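Local coordinates for mandelate racemase/muconate lactonizing enzyme-like protein (Roseovarius sp. TM1035, PDB 3RCY) that probably catalyses a magnesium-dependent reaction of the enolase superfamily, its true substrate not being established, at residues 273-284 against 300-311; 36-44 against 311-319. One frame throughout, in Å; residues are numbered along the deposited sequence.

How the contacts relate
Both contacts are buried and they meet at His311, which ends one segment of contact 1 and begins one of contact 2. Contact 1 (273-284 with 300-311) lies within the barrel domain: neighbouring strands 280-281 and 307-308 run parallel, joined by main-chain hydrogen bonds and apolar side chains. Its helix-end region also reaches a second subunit. Contact 2 (36-44 with 311-319) joins the two domains, setting the edge strand 36-41 of the N-terminal sheet against the start of helix 316-327, and a side-chain carboxylate makes its hydrogen bonds. Ala284 of contact 1 packs on Tyr42 and Glu318 of contact 2, so the barrel strand ends and the domain interface are continuous.

Contact 1. Residues 273-284 against 300-311; sequences LREGAAAILQPA and MAEVYNAQMAPH
Four backbone hydrogen bonds tie residues 279-283 to residues 307-311, pairing strands 280-281 and 307-308 in parallel. The longest is Gln307 N to Ala279 O (3.3 Å); Ala309 N to Leu281 O is shorter at 2.8 Å and nearly straight. At the end of the ladder, His311 N meets Pro283 O at 2.9 Å. A water donates to Ala309 O and weakly accepts from Gln282 NE2, whose other partner is Glu235, a magnesium ligand.

Apolar contacts flank the strands on both faces. Met308, bent at chi2 and chi3, folds back so that its SD lies 3.8 Å from Leu281 CB and its CE 3.6 Å from Pro283 CD; the unbranched thioether can follow this curve. On the other face, Ile280 CG2 packs against Ala309 CB. Where the helices end, Leu273 CB sits over the centre of the Tyr304 ring, 3.8 Å from its centroid, while Leu273 CD2 reaches the small Ala306 CB. The Tyr304 hydroxyl accepts from Arg274 NE of the second subunit.

Main-chain bonding thus sets the strand register without polar side chains; Arg274 and Tyr304 bond across to the second subunit at one end, and Gln282 bonds to the magnesium ligand Glu235 at the other.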
loop_
_atom_site.group_PDB
_atom_site.type_symbol
_atom_site.label_atom_id
_atom_site.label_comp_id
_atom_site.label_asym_id
_atom_site.label_seq_id
_atom_site.Cartn_x
_atom_site.Cartn_y
_atom_site.Cartn_z
ATOM N N LEU A 273 1.697 -9.744 -14.231
ATOM C CA LEU A 273 2.992 -9.114 -13.995
ATOM C C LEU A 273 2.912 -8.047 -12.903
ATOM O O LEU A 273 3.665 -8.079 -11.925
ATOM C CB LEU A 273 3.549 -8.518 -15.297
ATOM C CG LEU A 273 3.958 -9.485 -16.424
ATOM C CD1 LEU A 273 4.155 -8.737 -17.755
ATOM C CD2 LEU A 273 5.216 -10.309 -16.061
ATOM N N ARG A 274 1.976 -7.116 -13.062
ATOM C CA ARG A 274 1.855 -5.976 -12.158
ATOM C C ARG A 274 1.645 -6.410 -10.701
ATOM O O ARG A 274 2.167 -5.779 -9.782
ATOM C CB ARG A 274 0.709 -5.066 -12.626
ATOM C CG ARG A 274 0.703 -3.671 -12.023
ATOM C CD ARG A 274 -0.545 -2.927 -12.462
ATOM N NE ARG A 274 -0.534 -2.627 -13.893
ATOM C CZ ARG A 274 -1.574 -2.778 -14.707
ATOM N NH1 ARG A 274 -1.456 -2.470 -15.995
ATOM N NH2 ARG A 274 -2.733 -3.258 -14.255
ATOM N N GLU A 275 0.886 -7.486 -10.492
ATOM C CA GLU A 275 0.637 -7.974 -9.132
ATOM C C GLU A 275 1.709 -8.947 -8.612
ATOM O O GLU A 275 1.659 -9.376 -7.461
ATOM C CB GLU A 275 -0.772 -8.595 -9.020
ATOM C CG GLU A 275 -1.922 -7.651 -9.394
ATOM C CD GLU A 275 -1.908 -6.323 -8.629
ATOM O OE1 GLU A 275 -1.706 -6.330 -7.387
ATOM O OE2 GLU A 275 -2.107 -5.265 -9.273
ATOM N N GLY A 276 2.681 -9.284 -9.455
ATOM C CA GLY A 276 3.732 -10.228 -9.077
ATOM C C GLY A 276 3.239 -11.660 -8.936
ATOM O O GLY A 276 3.789 -12.438 -8.150
ATOM N N ALA A 277 2.206 -12.011 -9.704
ATOM C CA ALA A 277 1.608 -13.346 -9.629
ATOM C C ALA A 277 2.465 -14.417 -10.292
ATOM O O ALA A 277 2.428 -15.585 -9.890
ATOM C CB ALA A 277 0.215 -13.336 -10.225
ATOM N N ALA A 278 3.224 -14.020 -11.313
ATOM C CA ALA A 278 4.115 -14.944 -12.005
ATOM C C ALA A 278 5.364 -14.252 -12.532
ATOM O O ALA A 278 5.320 -13.088 -12.951
ATOM C CB ALA A 278 3.387 -15.659 -13.148
ATOM N N ALA A 279 6.464 -15.000 -12.532
ATOM C CA ALA A 279 7.745 -14.539 -13.052
ATOM C C ALA A 279 7.970 -15.041 -14.478
ATOM O O ALA A 279 8.809 -14.516 -15.208
ATOM C CB ALA A 279 8.867 -15.034 -12.149
ATOM N N ILE A 280 7.220 -16.071 -14.859
ATOM C CA ILE A 280 7.375 -16.726 -16.161
ATOM C C ILE A 280 6.009 -16.851 -16.838
ATOM O O ILE A 280 5.079 -17.412 -16.259
ATOM C CB ILE A 280 8.057 -18.112 -16.002
ATOM C CG1 ILE A 280 9.499 -17.934 -15.480
ATOM C CG2 ILE A 280 8.035 -18.906 -17.329
ATOM C CD1 ILE A 280 10.065 -19.144 -14.702
ATOM N N LEU A 281 5.891 -16.310 -18.050
ATOM C CA LEU A 281 4.605 -16.282 -18.748
ATOM C C LEU A 281 4.551 -17.348 -19.830
ATOM O O LEU A 281 5.460 -17.447 -20.648
ATOM C CB LEU A 281 4.326 -14.891 -19.349
ATOM C CG LEU A 281 4.365 -13.696 -18.383
ATOM C CD1 LEU A 281 4.033 -12.383 -19.102
ATOM C CD2 LEU A 281 3.459 -13.890 -17.149
ATOM N N GLN A 282 3.467 -18.123 -19.835
ATOM C CA GLN A 282 3.338 -19.281 -20.716
ATOM C C GLN A 282 2.095 -19.201 -21.604
ATOM O O GLN A 282 1.221 -20.077 -21.538
ATOM C CB GLN A 282 3.304 -20.567 -19.880
ATOM C CG GLN A 282 4.473 -20.711 -18.901
ATOM C CD GLN A 282 4.250 -21.828 -17.910
ATOM O OE1 GLN A 282 3.250 -21.845 -17.182
ATOM N NE2 GLN A 282 5.185 -22.772 -17.868
ATOM N N PRO A 283 2.001 -18.154 -22.447
ATOM C CA PRO A 283 0.794 -18.085 -23.260
ATOM C C PRO A 283 0.779 -19.205 -24.286
ATOM O O PRO A 283 1.841 -19.661 -24.744
ATOM C CB PRO A 283 0.929 -16.750 -23.979
ATOM C CG PRO A 283 2.437 -16.579 -24.148
ATOM C CD PRO A 283 3.013 -17.159 -22.860
ATOM N N ALA A 284 -0.419 -19.680 -24.597
ATOM C CA ALA A 284 -0.610 -20.486 -25.789
ATOM C C ALA A 284 -0.958 -19.503 -26.901
ATOM O O ALA A 284 -2.032 -18.892 -26.877
ATOM C CB ALA A 284 -1.745 -21.493 -25.574
ATOM N N MET A 300 6.231 -6.288 -22.179
ATOM C CA MET A 300 5.787 -6.077 -20.799
ATOM C C MET A 300 6.601 -6.909 -19.806
ATOM O O MET A 300 7.061 -6.390 -18.779
ATOM C CB MET A 300 4.295 -6.386 -20.665
ATOM C CG MET A 300 3.439 -5.365 -21.370
ATOM S SD MET A 300 1.789 -5.966 -21.710
ATOM C CE MET A 300 1.369 -4.856 -23.055
ATOM N N ALA A 301 6.796 -8.189 -20.116
ATOM C CA ALA A 301 7.646 -9.040 -19.277
ATOM C C ALA A 301 9.068 -8.481 -19.111
ATOM O O ALA A 301 9.651 -8.571 -18.020
ATOM C CB ALA A 301 7.679 -10.463 -19.818
ATOM N N GLU A 302 9.618 -7.905 -20.183
ATOM C CA GLU A 302 10.943 -7.275 -20.123
ATOM C C GLU A 302 11.065 -6.252 -19.004
ATOM O O GLU A 302 12.066 -6.252 -18.286
ATOM C CB GLU A 302 11.327 -6.606 -21.445
ATOM C CG GLU A 302 11.703 -7.549 -22.577
ATOM C CD GLU A 302 12.368 -6.792 -23.713
ATOM O OE1 GLU A 302 13.523 -6.350 -23.528
ATOM O OE2 GLU A 302 11.740 -6.617 -24.777
ATOM N N VAL A 303 10.060 -5.383 -18.853
ATOM C CA VAL A 303 10.122 -4.324 -17.833
ATOM C C VAL A 303 9.772 -4.802 -16.417
ATOM O O VAL A 303 9.742 -4.007 -15.470
ATOM C CB VAL A 303 9.308 -3.058 -18.210
ATOM C CG1 VAL A 303 9.849 -2.464 -19.512
ATOM C CG2 VAL A 303 7.811 -3.354 -18.318
ATOM N N TYR A 304 9.515 -6.100 -16.289
ATOM C CA TYR A 304 9.408 -6.750 -14.981
ATOM C C TYR A 304 10.571 -7.710 -14.757
ATOM O O TYR A 304 10.572 -8.441 -13.776
ATOM C CB TYR A 304 8.069 -7.490 -14.837
ATOM C CG TYR A 304 6.920 -6.547 -14.582
ATOM C CD1 TYR A 304 6.288 -5.902 -15.638
ATOM C CD2 TYR A 304 6.506 -6.254 -13.280
ATOM C CE1 TYR A 304 5.251 -4.999 -15.416
ATOM C CE2 TYR A 304 5.463 -5.351 -13.041
ATOM C CZ TYR A 304 4.841 -4.728 -14.116
ATOM O OH TYR A 304 3.803 -3.841 -13.911
ATOM N N ASN A 305 11.556 -7.689 -15.661
ATOM C CA ASN A 305 12.692 -8.631 -15.631
ATOM C C ASN A 305 12.165 -10.068 -15.561
ATOM O O ASN A 305 12.651 -10.914 -14.784
ATOM C CB ASN A 305 13.647 -8.307 -14.470
ATOM C CG ASN A 305 15.004 -9.005 -14.596
ATOM O OD1 ASN A 305 15.423 -9.396 -15.691
ATOM N ND2 ASN A 305 15.687 -9.166 -13.472
ATOM N N ALA A 306 11.152 -10.314 -16.387
ATOM C CA ALA A 306 10.421 -11.578 -16.428
ATOM C C ALA A 306 10.622 -12.199 -17.809
ATOM O O ALA A 306 11.058 -11.514 -18.736
ATOM C CB ALA A 306 8.942 -11.330 -16.155
ATOM N N GLN A 307 10.308 -13.486 -17.946
ATOM C CA GLN A 307 10.578 -14.215 -19.186
ATOM C C GLN A 307 9.375 -14.955 -19.758
ATOM O O GLN A 307 8.401 -15.220 -19.054
ATOM C CB GLN A 307 11.734 -15.195 -18.984
ATOM C CG GLN A 307 13.064 -14.503 -18.702
ATOM C CD GLN A 307 14.247 -15.397 -18.924
ATOM O OE1 GLN A 307 14.346 -16.487 -18.353
ATOM N NE2 GLN A 307 15.176 -14.932 -19.747
ATOM N N MET A 308 9.468 -15.283 -21.044
ATOM C CA MET A 308 8.435 -16.035 -21.740
ATOM C C MET A 308 8.834 -17.513 -21.875
ATOM O O MET A 308 10.010 -17.846 -22.097
ATOM C CB MET A 308 8.177 -15.437 -23.129
ATOM C CG MET A 308 7.888 -13.929 -23.141
ATOM S SD MET A 308 6.431 -13.427 -22.201
ATOM C CE MET A 308 5.102 -14.190 -23.130
ATOM N N ALA A 309 7.851 -18.389 -21.726
ATOM C CA ALA A 309 8.032 -19.804 -22.028
ATOM C C ALA A 309 6.770 -20.299 -22.736
ATOM O O ALA A 309 5.862 -20.806 -22.083
ATOM C CB ALA A 309 8.315 -20.602 -20.747
ATOM N N PRO A 310 6.698 -20.121 -24.076
ATOM C CA PRO A 310 5.496 -20.419 -24.866
ATOM C C PRO A 310 4.953 -21.830 -24.616
ATOM O O PRO A 310 5.700 -22.810 -24.669
ATOM C CB PRO A 310 5.979 -20.274 -26.313
ATOM C CG PRO A 310 7.122 -19.308 -26.226
ATOM C CD PRO A 310 7.805 -19.642 -24.929
ATOM N N HIS A 311 3.662 -21.904 -24.320
ATOM C CA HIS A 311 2.976 -23.160 -24.037
ATOM C C HIS A 311 2.816 -24.006 -25.290
ATOM O O HIS A 311 2.560 -23.474 -26.372
ATOM C CB HIS A 311 1.576 -22.865 -23.473
ATOM C CG HIS A 311 0.775 -24.091 -23.156
ATOM N ND1 HIS A 311 -0.175 -24.607 -24.012
ATOM C CD2 HIS A 311 0.795 -24.913 -22.078
ATOM C CE1 HIS A 311 -0.724 -25.679 -23.466
ATOM N NE2 HIS A 311 -0.152 -25.886 -22.293
HETATM O O HOH W 1 5.885 -23.320 -20.845
#

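Contact 2. Residues 36-44 against 311-319; sequences TGWGECYAA and HLYAGPVEW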
loop_
_atom_site.group_PDB
_atom_site.type_symbol
_atom_site.label_atom_id
_atom_site.label_comp_id
_atom_site.label_asym_id
_atom_site.label_seq_id
_atom_site.Cartn_x
_atom_site.Cartn_y
_atom_site.Cartn_z
ATOM N N THR A 36 -0.679 -19.099 -49.446
ATOM C CA THR A 36 -1.358 -19.828 -48.380
ATOM C C THR A 36 -0.595 -19.711 -47.068
ATOM O O THR A 36 0.636 -19.682 -47.058
ATOM C CB THR A 36 -1.558 -21.321 -48.733
ATOM O OG1 THR A 36 -0.280 -21.933 -48.957
ATOM C CG2 THR A 36 -2.423 -21.479 -49.980
ATOM N N GLY A 37 -1.343 -19.631 -45.970
ATOM C CA GLY A 37 -0.776 -19.587 -44.632
ATOM C C GLY A 37 -1.514 -20.530 -43.707
ATOM O O GLY A 37 -2.730 -20.720 -43.837
ATOM N N TRP A 38 -0.775 -21.125 -42.777
ATOM C CA TRP A 38 -1.340 -22.061 -41.818
ATOM C C TRP A 38 -1.246 -21.529 -40.396
ATOM O O TRP A 38 -0.252 -20.906 -40.014
ATOM C CB TRP A 38 -0.645 -23.419 -41.907
ATOM C CG TRP A 38 -0.999 -24.211 -43.141
ATOM C CD1 TRP A 38 -0.409 -24.125 -44.372
ATOM C CD2 TRP A 38 -2.017 -25.218 -43.253
ATOM N NE1 TRP A 38 -1.001 -25.013 -45.246
ATOM C CE2 TRP A 38 -1.989 -25.696 -44.586
ATOM C CE3 TRP A 38 -2.955 -25.757 -42.360
ATOM C CZ2 TRP A 38 -2.854 -26.696 -45.045
ATOM C CZ3 TRP A 38 -3.819 -26.757 -42.820
ATOM C CH2 TRP A 38 -3.762 -27.211 -44.154
ATOM N N GLY A 39 -2.296 -21.786 -39.626
ATOM C CA GLY A 39 -2.377 -21.374 -38.236
ATOM C C GLY A 39 -3.024 -22.472 -37.425
ATOM O O GLY A 39 -3.461 -23.496 -37.974
ATOM N N GLU A 40 -3.083 -22.273 -36.114
ATOM C CA GLU A 40 -3.679 -23.269 -35.231
ATOM C C GLU A 40 -4.423 -22.579 -34.091
ATOM O O GLU A 40 -3.875 -21.689 -33.438
ATOM C CB GLU A 40 -2.600 -24.222 -34.704
ATOM C CG GLU A 40 -3.129 -25.282 -33.746
ATOM C CD GLU A 40 -2.167 -26.438 -33.525
ATOM O OE1 GLU A 40 -1.065 -26.466 -34.131
ATOM O OE2 GLU A 40 -2.534 -27.327 -32.723
ATOM N N CYS A 41 -5.685 -22.957 -33.891
ATOM C CA CYS A 41 -6.490 -22.396 -32.804
ATOM C C CYS A 41 -6.423 -23.278 -31.567
ATOM O O CYS A 41 -6.403 -24.505 -31.666
ATOM C CB CYS A 41 -7.952 -22.226 -33.227
ATOM S SG CYS A 41 -8.185 -21.128 -34.634
ATOM N N TYR A 42 -6.392 -22.640 -30.404
ATOM C CA TYR A 42 -6.365 -23.337 -29.133
ATOM C C TYR A 42 -7.572 -22.855 -28.330
ATOM O O TYR A 42 -7.541 -21.783 -27.706
ATOM C CB TYR A 42 -5.039 -23.062 -28.410
ATOM C CG TYR A 42 -4.728 -24.026 -27.280
ATOM C CD1 TYR A 42 -4.380 -25.354 -27.545
ATOM C CD2 TYR A 42 -4.768 -23.607 -25.953
ATOM C CE1 TYR A 42 -4.092 -26.245 -26.514
ATOM C CE2 TYR A 42 -4.480 -24.487 -24.909
ATOM C CZ TYR A 42 -4.138 -25.802 -25.201
ATOM O OH TYR A 42 -3.856 -26.679 -24.179
ATOM N N ALA A 43 -8.649 -23.635 -28.391
ATOM C CA ALA A 43 -9.926 -23.266 -27.793
ATOM C C ALA A 43 -10.815 -24.505 -27.673
ATOM O O ALA A 43 -11.167 -25.120 -28.685
ATOM C CB ALA A 43 -10.612 -22.205 -28.645
ATOM N N ALA A 44 -11.161 -24.877 -26.443
ATOM C CA ALA A 44 -11.979 -26.073 -26.217
ATOM C C ALA A 44 -13.045 -25.903 -25.139
ATOM O O ALA A 44 -13.469 -26.886 -24.539
ATOM C CB ALA A 44 -11.102 -27.271 -25.901
ATOM N N HIS A 311 3.662 -21.904 -24.320
ATOM C CA HIS A 311 2.976 -23.160 -24.037
ATOM C C HIS A 311 2.816 -24.006 -25.290
ATOM O O HIS A 311 2.560 -23.474 -26.372
ATOM C CB HIS A 311 1.576 -22.865 -23.473
ATOM C CG HIS A 311 0.775 -24.091 -23.156
ATOM N ND1 HIS A 311 -0.175 -24.607 -24.012
ATOM C CD2 HIS A 311 0.795 -24.913 -22.078
ATOM C CE1 HIS A 311 -0.724 -25.679 -23.466
ATOM N NE2 HIS A 311 -0.152 -25.886 -22.293
ATOM N N LEU A 312 2.957 -25.321 -25.136
ATOM C CA LEU A 312 2.546 -26.250 -26.184
ATOM C C LEU A 312 1.910 -27.508 -25.614
ATOM O O LEU A 312 2.593 -28.362 -25.049
ATOM C CB LEU A 312 3.712 -26.631 -27.123
ATOM C CG LEU A 312 3.234 -27.503 -28.304
ATOM C CD1 LEU A 312 2.534 -26.667 -29.389
ATOM C CD2 LEU A 312 4.349 -28.330 -28.912
ATOM N N TYR A 313 0.595 -27.612 -25.747
ATOM C CA TYR A 313 -0.044 -28.917 -25.674
ATOM C C TYR A 313 -1.023 -28.998 -26.825
ATOM O O TYR A 313 -2.238 -29.006 -26.637
ATOM C CB TYR A 313 -0.706 -29.214 -24.315
ATOM C CG TYR A 313 -0.833 -30.706 -24.114
ATOM C CD1 TYR A 313 0.306 -31.490 -23.911
ATOM C CD2 TYR A 313 -2.073 -31.348 -24.195
ATOM C CE1 TYR A 313 0.216 -32.870 -23.762
ATOM C CE2 TYR A 313 -2.178 -32.736 -24.042
ATOM C CZ TYR A 313 -1.027 -33.487 -23.828
ATOM O OH TYR A 313 -1.098 -34.856 -23.687
ATOM N N ALA A 314 -0.458 -29.040 -28.026
ATOM C CA ALA A 314 -1.207 -28.917 -29.262
ATOM C C ALA A 314 -0.291 -29.341 -30.407
ATOM O O ALA A 314 0.735 -29.986 -30.178
ATOM C CB ALA A 314 -1.686 -27.480 -29.441
ATOM N N GLY A 315 -0.649 -28.973 -31.633
ATOM C CA GLY A 315 0.075 -29.445 -32.811
ATOM C C GLY A 315 1.312 -28.640 -33.168
ATOM O O GLY A 315 1.637 -27.647 -32.501
ATOM N N PRO A 316 2.016 -29.073 -34.228
ATOM C CA PRO A 316 3.292 -28.498 -34.645
ATOM C C PRO A 316 3.161 -27.137 -35.335
ATOM O O PRO A 316 4.167 -26.449 -35.526
ATOM C CB PRO A 316 3.824 -29.537 -35.636
ATOM C CG PRO A 316 2.582 -30.171 -36.203
ATOM C CD PRO A 316 1.644 -30.244 -35.046
ATOM N N VAL A 317 1.946 -26.769 -35.730
ATOM C CA VAL A 317 1.706 -25.466 -36.351
ATOM C C VAL A 317 1.760 -24.376 -35.284
ATOM O O VAL A 317 2.459 -23.376 -35.450
ATOM C CB VAL A 317 0.358 -25.412 -37.140
ATOM C CG1 VAL A 317 0.059 -23.989 -37.606
ATOM C CG2 VAL A 317 0.402 -26.355 -38.345
ATOM N N GLU A 318 1.040 -24.570 -34.179
ATOM C CA GLU A 318 1.169 -23.636 -33.065
ATOM C C GLU A 318 2.613 -23.605 -32.562
ATOM O O GLU A 318 3.127 -22.551 -32.205
ATOM C CB GLU A 318 0.217 -23.970 -31.915
ATOM C CG GLU A 318 0.114 -22.812 -30.930
ATOM C CD GLU A 318 -0.439 -23.208 -29.578
ATOM O OE1 GLU A 318 -0.001 -24.241 -29.016
ATOM O OE2 GLU A 318 -1.294 -22.463 -29.063
ATOM N N TRP A 319 3.271 -24.762 -32.562
ATOM C CA TRP A 319 4.665 -24.837 -32.135
ATOM C C TRP A 319 5.590 -24.018 -33.037
ATOM O O TRP A 319 6.525 -23.397 -32.550
ATOM C CB TRP A 319 5.130 -26.288 -32.074
ATOM C CG TRP A 319 6.494 -26.459 -31.496
ATOM C CD1 TRP A 319 6.918 -26.093 -30.241
ATOM C CD2 TRP A 319 7.623 -27.050 -32.140
ATOM N NE1 TRP A 319 8.241 -26.421 -30.073
ATOM C CE2 TRP A 319 8.699 -27.013 -31.220
ATOM C CE3 TRP A 319 7.834 -27.607 -33.409
ATOM C CZ2 TRP A 319 9.965 -27.517 -31.530
ATOM C CZ3 TRP A 319 9.100 -28.103 -33.718
ATOM C CH2 TRP A 319 10.144 -28.058 -32.780
#
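Glu40 grips the start of helix 316-327 with both carboxylate oxygens. Glu40 OE2 accepts from Gly315 N at 2.7 Å on its syn side, and Glu40 OE1 accepts from Glu318 N at 2.8 Å, approached from 40° above the carboxylate plane. An extended chain, with CG anti to the backbone N (chi1 179°), carries the carboxylate from the strand to the helix. Gly315 is the N-cap, and having no CB it leaves room for OE2; the negative charge at this helix end is probably stabilised by the helix dipole.

Glu318 turns its own carboxylate elsewhere, OE2 bonding Gly286 N. The Tyr42 ring packs against the loop 311-314 ahead of the helix: Tyr313 O lies at the ring edge, 3.3 Å from Tyr42 CE1, and Tyr42 OH is 3.4 Å from His311 CE1, near the imidazole plane. The Tyr42 and His311 rings are inclined at 57°. Ala314 CB sits against both Glu40 OE2 and Tyr42 CD1 (3.9 Å to the latter), a place a small methyl group suits. One residue earlier in the strand than Glu40, Gly39 receives Val317 CG1 from the helix; CG1, anti to the backbone N of Val317, rests on the peptide, 3.4 Å from Gly39 C.

A strand glutamate binding a helix N-terminus here joins the N-terminal domain to the barrel, the two-domain architecture of the enolase superfamily.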